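Local atomic coordinates of cysteine synthase (Fusobacterium nucleatum subsp. nucleatum, PDB entry 5Z5C), a protein that binds pyridoxal 5'-phosphate and produces hydrogen sulfide, probably through cysteine synthase and L-cysteine desulfhydrase chemistry. Residues Val273-Gly278 against Thr311-Glu316; Asp51-Tyr56 against Gly79-Ala84. All coordinates share one frame; numbering follows the deposited sequence.

Interaction 1: residues Val273-Gly278 against Thr311-Glu316. With PLP (pyridoxal-5'-phosphate), chain G.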
loop_
_atom_site.group_PDB
_atom_site.type_symbol
_atom_site.label_atom_id
_atom_site.label_comp_id
_atom_site.label_asym_id
_atom_site.label_seq_id
_atom_site.Cartn_x
_atom_site.Cartn_y
_atom_site.Cartn_z
ATOM N N VAL B 273 -7.110 6.314 4.507
ATOM C CA VAL B 273 -6.840 7.176 3.349
ATOM C C VAL B 273 -6.133 8.459 3.671
ATOM O O VAL B 273 -6.176 8.955 4.809
ATOM C CB VAL B 273 -8.128 7.522 2.587
ATOM C CG1 VAL B 273 -8.799 6.267 2.052
ATOM C CG2 VAL B 273 -9.083 8.342 3.426
ATOM N N GLY B 274 -5.551 9.032 2.629
ATOM C CA GLY B 274 -4.903 10.335 2.724
ATOM C C GLY B 274 -5.900 11.478 2.822
ATOM O O GLY B 274 -7.103 11.292 2.622
ATOM N N ILE B 275 -5.371 12.659 3.137
ATOM C CA ILE B 275 -6.178 13.841 3.372
ATOM C C ILE B 275 -6.928 14.214 2.098
ATOM O O ILE B 275 -8.131 14.464 2.184
ATOM C CB ILE B 275 -5.380 15.030 3.973
ATOM C CG1 ILE B 275 -4.755 14.654 5.306
ATOM C CG2 ILE B 275 -6.293 16.235 4.209
ATOM C CD1 ILE B 275 -3.532 15.491 5.700
ATOM N N SER B 276 -6.270 14.157 0.937
ATOM C CA SER B 276 -6.949 14.417 -0.347
ATOM C C SER B 276 -8.109 13.477 -0.680
ATOM O O SER B 276 -9.074 13.853 -1.417
ATOM C CB SER B 276 -5.964 14.430 -1.509
ATOM O OG SER B 276 -5.625 13.117 -1.923
ATOM N N SER B 277 -8.064 12.263 -0.130
ATOM C CA SER B 277 -9.225 11.386 -0.252
ATOM C C SER B 277 -10.444 11.938 0.511
ATOM O O SER B 277 -11.583 11.855 0.026
ATOM C CB SER B 277 -8.890 9.975 0.252
ATOM O OG SER B 277 -7.737 9.463 -0.391
ATOM N N GLY B 278 -10.200 12.438 1.725
ATOM C CA GLY B 278 -11.276 12.992 2.551
ATOM C C GLY B 278 -11.867 14.200 1.847
ATOM O O GLY B 278 -13.067 14.377 1.842
ATOM N N THR B 311 0.731 14.124 10.667
ATOM C CA THR B 311 -0.017 15.293 10.237
ATOM C C THR B 311 -1.236 15.511 11.148
ATOM O O THR B 311 -1.473 14.757 12.092
ATOM C CB THR B 311 -0.440 15.177 8.745
ATOM O OG1 THR B 311 -1.518 14.227 8.606
ATOM C CG2 THR B 311 0.785 14.795 7.875
ATOM N N ASP B 312 -2.016 16.546 10.866
ATOM C CA ASP B 312 -3.256 16.774 11.631
ATOM C C ASP B 312 -4.335 15.687 11.447
ATOM O O ASP B 312 -5.302 15.611 12.205
ATOM C CB ASP B 312 -3.844 18.145 11.292
ATOM C CG ASP B 312 -3.002 19.286 11.821
ATOM O OD1 ASP B 312 -2.210 19.063 12.769
ATOM O OD2 ASP B 312 -3.140 20.397 11.306
ATOM N N LEU B 313 -4.152 14.829 10.451
ATOM C CA LEU B 313 -4.963 13.606 10.351
ATOM C C LEU B 313 -5.015 12.876 11.701
ATOM O O LEU B 313 -6.016 12.319 12.018
ATOM C CB LEU B 313 -4.419 12.707 9.237
ATOM C CG LEU B 313 -5.236 11.542 8.720
ATOM C CD1 LEU B 313 -6.666 11.966 8.422
ATOM C CD2 LEU B 313 -4.586 10.961 7.473
ATOM N N MET B 314 -3.960 12.974 12.520
ATOM C CA MET B 314 -3.901 12.334 13.845
ATOM C C MET B 314 -4.447 13.130 15.033
ATOM O O MET B 314 -4.446 12.623 16.144
ATOM C CB MET B 314 -2.454 12.006 14.182
ATOM C CG MET B 314 -1.734 11.188 13.134
ATOM S SD MET B 314 -2.326 9.495 12.985
ATOM C CE MET B 314 -3.381 9.619 11.543
ATOM N N ARG B 315 -4.892 14.362 14.819
ATOM C CA ARG B 315 -5.325 15.238 15.906
ATOM C C ARG B 315 -6.792 15.631 15.761
ATOM O O ARG B 315 -7.367 15.548 14.669
ATOM C CB ARG B 315 -4.396 16.451 15.958
ATOM C CG ARG B 315 -2.986 16.106 16.422
ATOM C CD ARG B 315 -2.067 17.304 16.432
ATOM N NE ARG B 315 -1.350 17.470 15.165
ATOM C CZ ARG B 315 -0.313 16.710 14.766
ATOM N NH1 ARG B 315 0.092 15.684 15.505
ATOM N NH2 ARG B 315 0.284 16.959 13.604
ATOM N N GLU B 316 -7.394 16.016 16.880
ATOM C CA GLU B 316 -8.771 16.517 16.887
ATOM C C GLU B 316 -8.849 17.870 16.171
ATOM O O GLU B 316 -8.125 18.781 16.530
ATOM C CB GLU B 316 -9.289 16.617 18.333
ATOM C CG GLU B 316 -9.552 15.241 18.960
ATOM C CD GLU B 316 -9.403 15.183 20.472
ATOM O OE1 GLU B 316 -9.522 16.239 21.131
ATOM O OE2 GLU B 316 -9.175 14.075 21.001
HETATM N N1 PLP G . -3.964 13.471 -3.976
HETATM C C2 PLP G . -2.730 12.957 -3.776
HETATM C C2A PLP G . -2.370 12.214 -2.519
HETATM C C3 PLP G . -1.704 13.124 -4.821
HETATM O O3 PLP G . -0.459 12.632 -4.656
HETATM C C4 PLP G . -2.055 13.862 -6.050
HETATM C C4A PLP G . -1.048 14.058 -7.116
HETATM C C5 PLP G . -3.435 14.375 -6.157
HETATM C C6 PLP G . -4.313 14.150 -5.098
HETATM C C5A PLP G . -3.845 15.139 -7.398
HETATM O O4P PLP G . -3.811 14.342 -8.592
HETATM P P PLP G . -3.395 14.951 -10.028
HETATM O O1P PLP G . -1.932 15.268 -9.908
HETATM O O2P PLP G . -3.758 13.865 -11.010
HETATM O O3P PLP G . -4.302 16.158 -10.165
#
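Ile275 turns CG1 to the side of its backbone N, opposite the carbonyl carbon (chi1 -59°), and a nearly extended second torsion carries CD1 on toward Thr311; Leu313 answers with CG swung away from its own backbone N (chi1 -167°). The meeting joins the first turn of helix 275-288, in this fold type II pyridoxal-phosphate enzyme, to an ST turn that opens the short 3-10 segment 312-314. The two side chains of Ile275 and Thr311 run antiparallel past one another, Ile275 CD1 ending 3.8 Å from Thr311 OG1. Thr311 OG1 does its polar work within its own loop, accepting from Leu313 N at 3.3 Å and donating to the carbonyl of Tyr308, so it meets the isoleucine only by van der Waals contact. Leucine suits the buried position 313 because a single methyl, Leu313 CD2, can touch both Val273 O (3.7 Å) and Ile275 CG1 (4.3 Å). Helix 256-263 adds to the apolar surroundings, with Ala259 and Ile260 touching Ile275 and Ala263 touching Leu313. Directly after Ile275 the chain serves the cofactor. A serine fits there, being small and able to donate: Ser276 OG hydrogen-bonds to the pyridine N1 of pyridoxal phosphate at 2.7 Å.

Interaction 2: residues Asp51-Tyr56 against Gly79-Ala84. With PLP (pyridoxal-5'-phosphate), chain G.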
loop_
_atom_site.group_PDB
_atom_site.type_symbol
_atom_site.label_atom_id
_atom_site.label_comp_id
_atom_site.label_asym_id
_atom_site.label_seq_id
_atom_site.Cartn_x
_atom_site.Cartn_y
_atom_site.Cartn_z
ATOM N N ASP B 51 1.305 5.991 -9.499
ATOM C CA ASP B 51 1.914 4.818 -10.132
ATOM C C ASP B 51 1.349 4.540 -11.537
ATOM O O ASP B 51 2.108 4.157 -12.410
ATOM C CB ASP B 51 1.724 3.552 -9.291
ATOM C CG ASP B 51 2.451 3.611 -7.957
ATOM O OD1 ASP B 51 3.658 3.931 -7.949
ATOM O OD2 ASP B 51 1.812 3.320 -6.926
ATOM N N ARG B 52 0.038 4.714 -11.733
ATOM C CA ARG B 52 -0.593 4.501 -13.030
ATOM C C ARG B 52 0.002 5.481 -14.062
ATOM O O ARG B 52 0.308 5.117 -15.179
ATOM C CB ARG B 52 -2.078 4.786 -12.978
ATOM C CG ARG B 52 -2.884 3.823 -12.122
ATOM C CD ARG B 52 -4.300 4.309 -12.055
ATOM N NE ARG B 52 -5.190 3.426 -11.346
ATOM C CZ ARG B 52 -6.002 2.561 -11.924
ATOM N NH1 ARG B 52 -5.897 2.313 -13.226
ATOM N NH2 ARG B 52 -6.869 1.892 -11.194
ATOM N N MET B 53 0.181 6.714 -13.605
ATOM C CA MET B 53 0.631 7.825 -14.393
ATOM C C MET B 53 2.115 7.700 -14.738
ATOM O O MET B 53 2.476 7.917 -15.878
ATOM C CB MET B 53 0.384 9.114 -13.621
ATOM C CG MET B 53 0.614 10.364 -14.437
ATOM S SD MET B 53 2.275 11.042 -14.346
ATOM C CE MET B 53 2.161 11.964 -12.815
ATOM N N ALA B 54 2.953 7.399 -13.754
ATOM C CA ALA B 54 4.376 7.173 -13.997
ATOM C C ALA B 54 4.659 6.009 -14.965
ATOM O O ALA B 54 5.527 6.125 -15.858
ATOM C CB ALA B 54 5.146 6.978 -12.692
ATOM N N PHE B 55 3.918 4.920 -14.809
ATOM C CA PHE B 55 4.065 3.793 -15.692
ATOM C C PHE B 55 3.621 4.096 -17.121
ATOM O O PHE B 55 4.341 3.746 -18.063
ATOM C CB PHE B 55 3.284 2.610 -15.239
ATOM C CG PHE B 55 3.369 1.483 -16.195
ATOM C CD1 PHE B 55 4.564 0.817 -16.376
ATOM C CD2 PHE B 55 2.269 1.119 -16.967
ATOM C CE1 PHE B 55 4.646 -0.228 -17.270
ATOM C CE2 PHE B 55 2.359 0.085 -17.878
ATOM C CZ PHE B 55 3.532 -0.597 -18.011
ATOM N N TYR B 56 2.429 4.691 -17.273
ATOM C CA TYR B 56 1.971 5.068 -18.612
ATOM C C TYR B 56 2.945 5.969 -19.329
ATOM O O TYR B 56 3.172 5.803 -20.530
ATOM C CB TYR B 56 0.636 5.808 -18.578
ATOM C CG TYR B 56 0.066 6.096 -19.959
ATOM C CD1 TYR B 56 -0.699 5.149 -20.627
ATOM C CD2 TYR B 56 0.303 7.310 -20.592
ATOM C CE1 TYR B 56 -1.218 5.407 -21.891
ATOM C CE2 TYR B 56 -0.216 7.578 -21.861
ATOM C CZ TYR B 56 -0.971 6.621 -22.501
ATOM O OH TYR B 56 -1.487 6.871 -23.754
ATOM N N GLY B 79 6.216 14.691 -3.356
ATOM C CA GLY B 79 5.069 13.848 -3.052
ATOM C C GLY B 79 5.050 12.498 -3.760
ATOM O O GLY B 79 6.092 11.911 -4.043
ATOM N N ASN B 80 3.834 12.017 -4.015
ATOM C CA ASN B 80 3.581 10.723 -4.692
ATOM C C ASN B 80 4.189 10.580 -6.108
ATOM O O ASN B 80 4.474 9.481 -6.555
ATOM C CB ASN B 80 2.079 10.465 -4.738
ATOM C CG ASN B 80 1.517 9.971 -3.412
ATOM O OD1 ASN B 80 2.169 9.214 -2.688
ATOM N ND2 ASN B 80 0.284 10.378 -3.094
ATOM N N THR B 81 4.376 11.682 -6.824
ATOM C CA THR B 81 5.026 11.628 -8.150
ATOM C C THR B 81 6.513 11.253 -8.082
ATOM O O THR B 81 6.972 10.422 -8.853
ATOM C CB THR B 81 4.850 12.976 -8.880
ATOM O OG1 THR B 81 3.455 13.222 -9.035
ATOM C CG2 THR B 81 5.502 12.950 -10.235
ATOM N N GLY B 82 7.241 11.850 -7.142
ATOM C CA GLY B 82 8.617 11.499 -6.939
ATOM C C GLY B 82 8.726 10.038 -6.548
ATOM O O GLY B 82 9.581 9.320 -7.068
ATOM N N ILE B 83 7.821 9.604 -5.657
ATOM C CA ILE B 83 7.839 8.227 -5.169
ATOM C C ILE B 83 7.631 7.271 -6.358
ATOM O O ILE B 83 8.407 6.360 -6.547
ATOM C CB ILE B 83 6.797 7.993 -4.040
ATOM C CG1 ILE B 83 7.156 8.790 -2.776
ATOM C CG2 ILE B 83 6.732 6.527 -3.663
ATOM C CD1 ILE B 83 6.042 8.874 -1.723
ATOM N N ALA B 84 6.633 7.545 -7.180
ATOM C CA ALA B 84 6.250 6.687 -8.297
ATOM C C ALA B 84 7.292 6.580 -9.436
ATOM O O ALA B 84 7.567 5.484 -9.947
ATOM C CB ALA B 84 4.918 7.164 -8.850
HETATM N N1 PLP G . -3.964 13.471 -3.976
HETATM C C2 PLP G . -2.730 12.957 -3.776
HETATM C C2A PLP G . -2.370 12.214 -2.519
HETATM C C3 PLP G . -1.704 13.124 -4.821
HETATM O O3 PLP G . -0.459 12.632 -4.656
HETATM C C4 PLP G . -2.055 13.862 -6.050
HETATM C C4A PLP G . -1.048 14.058 -7.116
HETATM C C5 PLP G . -3.435 14.375 -6.157
HETATM C C6 PLP G . -4.313 14.150 -5.098
HETATM C C5A PLP G . -3.845 15.139 -7.398
HETATM O O4P PLP G . -3.811 14.342 -8.592
HETATM P P PLP G . -3.395 14.951 -10.028
HETATM O O1P PLP G . -1.932 15.268 -9.908
HETATM O O2P PLP G . -3.758 13.865 -11.010
HETATM O O3P PLP G . -4.302 16.158 -10.165
#
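The carboxylate of Asp51 receives the methyl of Ala84 well out of its plane, close to one oxygen: OD1 is 3.6 Å from Ala84 CB, while a hydrogen bond to the hydroxyl of Thr46 serves the polar needs of OD1. The second flat group, the amide of Asn80, is turned to the cofactor instead. Asn80 ND2 donates to O3 of pyridoxal phosphate at 2.8 Å with an N-H...O angle of 153° and also bonds Asp303 OD2, so two oxygens hold the amide in place. The axes of helices 51-56 and 80-84 cross at -50°. Alanine suits the interface on both sides, its short side chain letting the backbones approach: Ala54 CB sits 3.9 Å from Ala84 CB, and Phe85 covers Ala54 further along. Met53 reaches farther: its CG departs on the side opposite the backbone N (chi1 -171°), and bends at the next two torsions bring Met53 CE to 4.2 Å from Thr81 OG1, a loose approach in which the two side chains lie aslant. Thr81 spends its hydroxyl on Gln151 OE1. With Gly79 as N-cap, helix 80-91 starts within a TSGNTG sequence, consistent with the substrate-binding loop of the cysteine synthase family, and Asn80 marks the pyridoxal-phosphate site of the fold type II enzymes.

How the interactions relate
Both contacts are buried, but interaction 2 lies nearer the middle of the chain, while interaction 1 runs out through its loop to exposed residues at Arg315 and Glu316. They share no helix: one pairs two helices, the other a helix start with a loop. Their centres are 21 Å apart and they do not touch, yet each sends one polar side chain to pyridoxal phosphate, at different positions of its ring. Asp303 ties the two regions together, bonding the backbone of Gly274 and the amide of Asn80. Branched aliphatic side chains fill interaction 1, whereas in interaction 2 two alanine methyls meet where the helices cross.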